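Local coordinates for ESSB (Staphylococcus aureus, PDB 4ANN), which serves as a membrane component of the staphylococcal type VII secretion system, probably required for export of EsxA and EsxB, and is represented here by its cytoplasmic part, at residues A[123-126]-A[127-130]. Residues are numbered along the deposited sequence; the frame is centred on the assembly and turned at random. Where two conformers were deposited one is given.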
loop_
_atom_site.group_PDB
_atom_site.type_symbol
_atom_site.label_atom_id
_atom_site.label_comp_id
_atom_site.label_asym_id
_atom_site.label_seq_id
_atom_site.Cartn_x
_atom_site.Cartn_y
_atom_site.Cartn_z
ATOM N N ARG A 123 -4.950 8.248 1.766
ATOM C CA ARG A 123 -3.866 9.214 1.773
ATOM C C ARG A 123 -3.844 10.019 3.079
ATOM O O ARG A 123 -4.870 10.526 3.479
ATOM C CB ARG A 123 -3.988 10.302 0.758
ATOM C CG ARG A 123 -4.534 9.924 -0.514
ATOM C CD ARG A 123 -4.523 11.030 -1.556
ATOM N NE ARG A 123 -5.221 10.708 -2.732
ATOM C CZ ARG A 123 -5.374 11.491 -3.780
ATOM N NH1 ARG A 123 -4.851 12.706 -3.796
ATOM N NH2 ARG A 123 -6.066 11.079 -4.833
ATOM N N GLY A 124 -2.687 10.116 3.685
ATOM C CA GLY A 124 -2.483 11.163 4.682
ATOM C C GLY A 124 -1.714 12.305 4.107
ATOM O O GLY A 124 -1.313 12.313 2.922
ATOM N N LEU A 125 -1.480 13.315 4.954
ATOM C CA LEU A 125 -0.704 14.485 4.607
ATOM C C LEU A 125 0.251 14.762 5.726
ATOM O O LEU A 125 -0.216 14.883 6.858
ATOM C CB LEU A 125 -1.571 15.688 4.423
ATOM C CG LEU A 125 -2.421 15.721 3.199
ATOM C CD1 LEU A 125 -3.409 16.877 3.378
ATOM C CD2 LEU A 125 -1.549 15.890 1.938
ATOM N N GLN A 126 1.517 14.882 5.362
ATOM C CA GLN A 126 2.536 15.078 6.385
ATOM C C GLN A 126 2.199 16.234 7.281
ATOM O O GLN A 126 1.861 17.311 6.803
ATOM C CB GLN A 126 3.893 15.287 5.711
ATOM C CG GLN A 126 4.177 13.998 4.908
ATOM C CD GLN A 126 5.319 13.316 5.656
ATOM O OE1 GLN A 126 5.156 12.953 6.819
ATOM N NE2 GLN A 126 6.418 13.244 4.903
ATOM N N ASN A 127 2.257 15.977 8.588
ATOM C CA ASN A 127 2.154 17.036 9.574
ATOM C C ASN A 127 0.732 17.578 9.601
ATOM O O ASN A 127 0.560 18.562 10.316
ATOM C CB ASN A 127 3.104 18.215 9.325
ATOM C CG ASN A 127 4.551 17.823 9.226
ATOM O OD1 ASN A 127 5.336 18.253 8.367
ATOM N ND2 ASN A 127 4.978 16.975 10.158
ATOM N N VAL A 128 -0.202 16.925 8.917
ATOM C CA VAL A 128 -1.550 17.462 8.794
ATOM C C VAL A 128 -2.661 16.493 9.159
ATOM O O VAL A 128 -3.544 16.843 9.909
ATOM C CB VAL A 128 -1.757 17.994 7.368
ATOM C CG1 VAL A 128 -3.192 18.369 7.179
ATOM C CG2 VAL A 128 -0.856 19.177 7.127
ATOM N N VAL A 129 -2.620 15.289 8.539
ATOM C CA VAL A 129 -3.618 14.286 8.861
ATOM C C VAL A 129 -3.014 12.903 8.672
ATOM O O VAL A 129 -2.174 12.689 7.758
ATOM C CB VAL A 129 -4.924 14.477 8.059
ATOM C CG1 VAL A 129 -4.728 14.225 6.577
ATOM C CG2 VAL A 129 -6.027 13.555 8.586
ATOM N N ASP A 130 -3.421 11.968 9.492
ATOM C CA ASP A 130 -3.028 10.572 9.435
ATOM C C ASP A 130 -3.494 9.954 8.137
ATOM O O ASP A 130 -4.399 10.511 7.456
ATOM C CB ASP A 130 -3.624 9.822 10.642
ATOM C CG ASP A 130 -2.948 10.119 11.956
ATOM O OD1 ASP A 130 -1.856 10.726 11.972
ATOM O OD2 ASP A 130 -3.553 9.725 13.004
#
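The side chains of Leu125 and Val128 run alongside one another in the same direction, their CB atoms 3.7 Å apart, with Val129 joining them from the returning arm of a tight turn. Further out the pair touches more lightly, CD1 of Leu125 standing 4.1 Å from CG1 of Val128. A chi1 of 172° swings CG1 of Val128 away from its own backbone N and onto the leucine, which leaves CG2 of Val128 turned to the carbonyl oxygen of Gln126, 3.3 Å away. Val129 approaches differently: chi1 of 67° wedges CG1 of Val129 between N and C of its own backbone and brings it 4.1 Å from CB of Leu125, back across the hairpin.

The backbone explains why two valines answer one leucine. Gln126 and Asn127 form the corners of a type II turn, Asn127 taking the left-handed conformation, and Leu125 pairs with Val129 in an antiparallel hydrogen-bonded bridge: Leu125 N gives to Val129 O at 3.0 Å, and Val129 N to Leu125 O, also at 3.0 Å. Val128 is the extra residue of a classic beta bulge, and its N reaches the same Leu125 O at 2.9 Å. The two donors use that oxygen unequally. Val129 N comes in the carbonyl plane, whereas Val128 N stands 36° above it, closing the turn with a more bent bond. Next to the bridge, Gly124 CA comes within 3.4 Å of Val129 O.

On its other edge the 124-125 strand pairs with 101-102. The aliphatic groups continue onto neighbouring loops, Leu125 touching Leu40, Val128 Met37 and Val129 Ile29. Arg22 bonds the carbonyls of both Arg123 and Asp130, tying the two arms together. Two N-H groups satisfy the Leu125 oxygen, and with the return bond to Val129 O this is consistent with a well-fixed turn in which both valines face Leu125.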